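Local coordinates for protein cellulosomal scaffoldin (Bacteroides cellulosolvens, PDB 2Y3N) that supplies a type II cohesin domain of a cellulosomal scaffoldin, which binds the dockerin-bearing chain of a family-48 glycoside hydrolase, at residues Glu127-Ala132 / Gly168-Lys173; Asp145-Phe150 / Ser160-Val165. All coordinates share one frame; numbering follows the deposited sequence.

Contact 1 (Glu127-Ala132 / Gly168-Lys173)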
loop_
_atom_site.group_PDB
_atom_site.type_symbol
_atom_site.label_atom_id
_atom_site.label_comp_id
_atom_site.label_asym_id
_atom_site.label_seq_id
_atom_site.Cartn_x
_atom_site.Cartn_y
_atom_site.Cartn_z
ATOM N N GLU C 127 -24.098 -0.871 -16.045
ATOM C CA GLU C 127 -24.034 0.361 -15.236
ATOM C C GLU C 127 -22.604 0.749 -14.776
ATOM O O GLU C 127 -22.403 1.807 -14.254
ATOM C CB GLU C 127 -24.965 0.322 -14.012
ATOM C CG GLU C 127 -24.830 -0.919 -13.116
ATOM C CD GLU C 127 -25.771 -2.039 -13.590
ATOM O OE1 GLU C 127 -25.448 -2.730 -14.577
ATOM O OE2 GLU C 127 -26.835 -2.224 -12.984
ATOM N N GLY C 128 -21.646 -0.131 -14.985
ATOM C CA GLY C 128 -20.288 0.057 -14.477
ATOM C C GLY C 128 -20.085 -0.488 -13.076
ATOM O O GLY C 128 -21.068 -0.699 -12.322
ATOM N N ILE C 129 -18.816 -0.695 -12.703
ATOM C CA ILE C 129 -18.470 -0.894 -11.324
ATOM C C ILE C 129 -17.302 -0.001 -10.903
ATOM O O ILE C 129 -16.439 0.372 -11.702
ATOM C CB ILE C 129 -18.147 -2.410 -10.938
ATOM C CG1 ILE C 129 -17.009 -2.974 -11.815
ATOM C CG2 ILE C 129 -19.459 -3.281 -11.013
ATOM C CD1 ILE C 129 -16.238 -4.233 -11.225
ATOM N N LYS C 130 -17.235 0.299 -9.612
ATOM C CA LYS C 130 -16.059 1.014 -9.134
ATOM C C LYS C 130 -14.930 0.005 -9.311
ATOM O O LYS C 130 -15.093 -1.187 -9.021
ATOM C CB LYS C 130 -16.251 1.477 -7.678
ATOM C CG LYS C 130 -17.276 2.673 -7.494
ATOM C CD LYS C 130 -16.701 4.023 -8.039
ATOM C CE LYS C 130 -16.795 5.194 -7.011
ATOM N NZ LYS C 130 -15.825 6.348 -7.313
ATOM N N LEU C 131 -13.809 0.447 -9.845
ATOM C CA LEU C 131 -12.709 -0.523 -10.113
ATOM C C LEU C 131 -12.191 -1.110 -8.782
ATOM O O LEU C 131 -11.838 -2.301 -8.674
ATOM C CB LEU C 131 -11.582 0.187 -10.821
ATOM C CG LEU C 131 -10.378 -0.678 -11.152
ATOM C CD1 LEU C 131 -10.768 -1.899 -11.978
ATOM C CD2 LEU C 131 -9.361 0.183 -11.971
ATOM N N ALA C 132 -12.109 -0.227 -7.783
ATOM C CA ALA C 132 -11.705 -0.598 -6.458
ATOM C C ALA C 132 -12.004 0.501 -5.497
ATOM O O ALA C 132 -12.351 1.686 -5.922
ATOM C CB ALA C 132 -10.195 -0.941 -6.436
ATOM N N GLY C 168 -12.545 5.629 -10.017
ATOM C CA GLY C 168 -13.859 5.709 -10.670
ATOM C C GLY C 168 -14.302 4.367 -11.206
ATOM O O GLY C 168 -13.905 3.291 -10.736
ATOM N N LEU C 169 -15.156 4.429 -12.206
ATOM C CA LEU C 169 -15.816 3.273 -12.712
ATOM C C LEU C 169 -15.117 2.749 -13.917
ATOM O O LEU C 169 -14.537 3.519 -14.692
ATOM C CB LEU C 169 -17.296 3.574 -13.069
ATOM C CG LEU C 169 -18.203 4.198 -11.978
ATOM C CD1 LEU C 169 -19.314 4.946 -12.623
ATOM C CD2 LEU C 169 -18.807 3.166 -11.092
ATOM N N ILE C 170 -15.240 1.435 -14.088
ATOM C CA ILE C 170 -14.991 0.768 -15.400
ATOM C C ILE C 170 -16.295 0.222 -16.036
ATOM O O ILE C 170 -17.272 -0.036 -15.302
ATOM C CB ILE C 170 -13.914 -0.336 -15.306
ATOM C CG1 ILE C 170 -14.358 -1.411 -14.274
ATOM C CG2 ILE C 170 -12.554 0.330 -14.822
ATOM C CD1 ILE C 170 -13.721 -2.769 -14.461
ATOM N N TYR C 171 -16.296 0.069 -17.379
ATOM C CA TYR C 171 -17.494 -0.361 -18.127
ATOM C C TYR C 171 -17.129 -1.465 -19.097
ATOM O O TYR C 171 -15.943 -1.606 -19.449
ATOM C CB TYR C 171 -18.064 0.840 -18.918
ATOM C CG TYR C 171 -18.460 2.009 -18.054
ATOM C CD1 TYR C 171 -19.745 2.069 -17.505
ATOM C CD2 TYR C 171 -17.553 3.080 -17.797
ATOM C CE1 TYR C 171 -20.121 3.136 -16.740
ATOM C CE2 TYR C 171 -17.949 4.187 -17.028
ATOM C CZ TYR C 171 -19.218 4.190 -16.508
ATOM O OH TYR C 171 -19.618 5.246 -15.737
ATOM N N PRO C 172 -18.115 -2.267 -19.526
ATOM C CA PRO C 172 -17.832 -3.324 -20.473
ATOM C C PRO C 172 -17.566 -2.703 -21.861
ATOM O O PRO C 172 -18.147 -1.663 -22.183
ATOM C CB PRO C 172 -19.155 -4.115 -20.462
ATOM C CG PRO C 172 -20.184 -3.072 -20.210
ATOM C CD PRO C 172 -19.577 -2.210 -19.194
ATOM N N LYS C 173 -16.702 -3.302 -22.658
ATOM C CA LYS C 173 -16.288 -2.678 -23.928
ATOM C C LYS C 173 -17.428 -2.084 -24.788
ATOM O O LYS C 173 -18.225 -2.805 -25.426
ATOM C CB LYS C 173 -15.468 -3.671 -24.752
ATOM C CG LYS C 173 -13.983 -3.474 -24.612
ATOM C CD LYS C 173 -13.433 -2.904 -25.916
ATOM C CE LYS C 173 -11.967 -2.558 -25.788
ATOM N NZ LYS C 173 -11.147 -3.733 -25.355
#

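Contact 2 (Asp145-Phe150 / Ser160-Val165)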
loop_
_atom_site.group_PDB
_atom_site.type_symbol
_atom_site.label_atom_id
_atom_site.label_comp_id
_atom_site.label_asym_id
_atom_site.label_seq_id
_atom_site.Cartn_x
_atom_site.Cartn_y
_atom_site.Cartn_z
ATOM N N ASP C 145 -9.959 5.871 5.454
ATOM C CA ASP C 145 -10.134 5.524 4.047
ATOM C C ASP C 145 -9.010 4.664 3.515
ATOM O O ASP C 145 -8.512 4.890 2.393
ATOM C CB ASP C 145 -10.309 6.793 3.149
ATOM C CG ASP C 145 -11.568 7.577 3.487
ATOM O OD1 ASP C 145 -12.551 6.912 3.845
ATOM O OD2 ASP C 145 -11.585 8.856 3.397
ATOM N N GLY C 146 -8.603 3.680 4.327
ATOM C CA GLY C 146 -7.722 2.643 3.835
ATOM C C GLY C 146 -6.306 3.114 3.479
ATOM O O GLY C 146 -5.631 2.481 2.660
ATOM N N THR C 147 -5.882 4.230 4.077
ATOM C CA THR C 147 -4.649 4.880 3.632
ATOM C C THR C 147 -3.851 5.373 4.816
ATOM O O THR C 147 -4.375 6.063 5.695
ATOM C CB THR C 147 -4.951 6.099 2.683
ATOM O OG1 THR C 147 -5.630 5.639 1.512
ATOM C CG2 THR C 147 -3.692 6.730 2.244
ATOM N N MET C 148 -2.580 5.009 4.859
ATOM C CA MET C 148 -1.694 5.599 5.765
ATOM C C MET C 148 -0.484 6.102 4.983
ATOM O O MET C 148 0.074 5.375 4.197
ATOM C CB MET C 148 -1.277 4.590 6.851
ATOM C CG MET C 148 -2.469 3.977 7.547
ATOM S SD MET C 148 -2.104 2.614 8.647
ATOM C CE MET C 148 -0.908 3.309 9.669
ATOM N N LEU C 149 -0.075 7.333 5.271
ATOM C CA LEU C 149 1.101 7.956 4.632
ATOM C C LEU C 149 2.102 8.442 5.673
ATOM O O LEU C 149 1.716 8.866 6.752
ATOM C CB LEU C 149 0.665 9.129 3.734
ATOM C CG LEU C 149 -0.391 8.891 2.678
ATOM C CD1 LEU C 149 -0.647 10.242 1.877
ATOM C CD2 LEU C 149 -0.016 7.783 1.694
ATOM N N PHE C 150 3.395 8.386 5.350
ATOM C CA PHE C 150 4.381 8.749 6.348
ATOM C C PHE C 150 5.430 9.692 5.793
ATOM O O PHE C 150 5.609 9.757 4.556
ATOM C CB PHE C 150 5.032 7.501 6.922
ATOM C CG PHE C 150 4.047 6.536 7.508
ATOM C CD1 PHE C 150 3.379 5.618 6.692
ATOM C CD2 PHE C 150 3.800 6.535 8.876
ATOM C CE1 PHE C 150 2.450 4.728 7.226
ATOM C CE2 PHE C 150 2.851 5.618 9.455
ATOM C CZ PHE C 150 2.187 4.718 8.615
ATOM N N SER C 160 -5.781 14.487 7.960
ATOM C CA SER C 160 -6.555 15.678 7.518
ATOM C C SER C 160 -5.722 16.575 6.582
ATOM O O SER C 160 -6.197 17.587 6.106
ATOM C CB SER C 160 -7.022 16.497 8.711
ATOM O OG SER C 160 -5.876 17.079 9.320
ATOM N N ALA C 161 -4.478 16.209 6.339
ATOM C CA ALA C 161 -3.616 16.941 5.432
ATOM C C ALA C 161 -3.821 16.506 3.974
ATOM O O ALA C 161 -3.286 17.111 3.051
ATOM C CB ALA C 161 -2.170 16.722 5.817
ATOM N N TYR C 162 -4.567 15.432 3.755
ATOM C CA TYR C 162 -4.730 14.948 2.354
ATOM C C TYR C 162 -6.080 14.273 2.077
ATOM O O TYR C 162 -6.668 13.654 2.967
ATOM C CB TYR C 162 -3.573 14.025 1.982
ATOM C CG TYR C 162 -3.608 12.726 2.710
ATOM C CD1 TYR C 162 -3.053 12.608 3.964
ATOM C CD2 TYR C 162 -4.207 11.594 2.137
ATOM C CE1 TYR C 162 -3.058 11.360 4.655
ATOM C CE2 TYR C 162 -4.214 10.341 2.845
ATOM C CZ TYR C 162 -3.683 10.273 4.094
ATOM O OH TYR C 162 -3.647 9.073 4.807
ATOM N N LYS C 163 -6.524 14.405 0.843
ATOM C CA LYS C 163 -7.726 13.747 0.344
ATOM C C LYS C 163 -7.327 12.456 -0.357
ATOM O O LYS C 163 -6.292 12.375 -1.045
ATOM C CB LYS C 163 -8.552 14.654 -0.577
ATOM C CG LYS C 163 -7.753 15.578 -1.495
ATOM C CD LYS C 163 -8.603 16.717 -2.042
ATOM C CE LYS C 163 -7.912 17.448 -3.175
ATOM N NZ LYS C 163 -8.139 16.756 -4.503
ATOM N N VAL C 164 -8.090 11.417 -0.078
ATOM C CA VAL C 164 -7.993 10.214 -0.871
ATOM C C VAL C 164 -9.066 10.310 -1.920
ATOM O O VAL C 164 -10.277 10.396 -1.560
ATOM C CB VAL C 164 -8.282 8.965 -0.001
ATOM C CG1 VAL C 164 -8.256 7.734 -0.872
ATOM C CG2 VAL C 164 -7.174 8.889 1.149
ATOM N N VAL C 165 -8.655 10.263 -3.187
ATOM C CA VAL C 165 -9.589 10.351 -4.307
ATOM C C VAL C 165 -9.883 8.933 -4.812
ATOM O O VAL C 165 -8.992 8.279 -5.367
ATOM C CB VAL C 165 -9.014 11.279 -5.450
ATOM C CG1 VAL C 165 -10.046 11.508 -6.589
ATOM C CG2 VAL C 165 -8.556 12.536 -4.907
HETATM O O HOH W 1 -1.843 8.873 6.964
#

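Contact 1 (Glu127-Ala132 / Gly168-Lys173)
I129 O is held twice by the facing strand: I170 N donates a hydrogen bond to it at 2.9 Å, and L169 CA brings a C-H to the same I129 O at 3.1 Å. The return bond, I129 N to I170 O at 3.1 Å, completes an antiparallel hydrogen-bonded pair. L131 N then reaches G168 O at 3.0 Å with a nearly straight N-H...O angle of 166°, leaving K130 and L169 as a non-hydrogen-bonded pair.

On one face, I129 and I170 lie side by side, CG1 to CG1 3.9 Å, while L131 CD1 rests against both CD1 and CG2 of I170. On the other, L169 CD2 folds over the opposing backbone, 3.5 Å from I129 C. The bent chain of K130 passes L169 CD2 and ends with NZ hydrogen-bonded to P167 O. The ring of Y171 approaches G128 obliquely, CD1 to CA 3.7 Å, at a position with no side chain in its way.

Strand 169-172 lies between strand 129-134 and the parallel strand 14-15, and the I129, L131 and I170 face packs on L47 of strand 47-51, in the other sheet of the cohesin β-sandwich.

Contact 2 (Asp145-Phe150 / Ser160-Val165)
L149 CD1 sits over the centre of the Y162 ring, 3.6 Å from its centroid and only 6° off the ring normal, which defines a CH-π contact. This is the tightly packed, buried half of the contact. With chi1 at 69°, the Y162 ring leaves its backbone between N and the carbonyl carbon, and the side chain reaches across to the facing strand. T147 CG2 adds a second methyl, 3.7 Å from Y162 CE2, approaching the ring obliquely. The hydroxyl end is tied in by a water that accepts from L149 N at 2.9 Å and is hydrogen-bonded to Y162 OH at 2.8 Å. One water therefore links the backbone N-H of one strand to the phenol hydroxyl of the other.

Toward V164 and D145 the contact opens to solvent. T147 and V164 still meet closely, tip to tip, OG1 to CG2 3.6 Å, although V164 is partly exposed. The T147 hydroxyl is turned back to its own segment, donating to D145 O at 3.1 Å from above the carbonyl plane. The loose end is the exposed D145, which barely joins in, its CB standing 4.3 Å from V164 CG2.

The strands themselves do not pair: their axes stay 9.6 Å apart at closest approach and run 146° apart in direction, so side chains bridge the space, as between the facing sheets of a β-sandwich. Strand 147-151 pairs with strands 33-41 and 156-157 in one sheet, while strand 162-164 runs parallel to strand 4-10 in the other, whose V6 touches T147, L149 and Y162. On the side of strand 147-151 away from Y162, M148 and F150 pack on A18 and M21 of the family-48 glycoside hydrolase chain.

In the fold
From the N terminus, strand 4-10 and the strands after it build nearly all of one sheet and half of the other before residues 127-132 are reached. The chain then runs through strand 129-134 to strand 147-151, turns back by way of strand 156-157, and enters strand 162-164. Contact 2 closes this short inner loop, joining the two sheets face to face. Strand 169-172 follows and returns to residues 127-132, so contact 1 closes the outer loop, with contact 2 nested inside it. Their centres lie about 23 Å apart. Contact 1 brings the C-terminal strand into the sheet that also holds strand 147-151, whereas contact 2 ties that sheet to the opposite one.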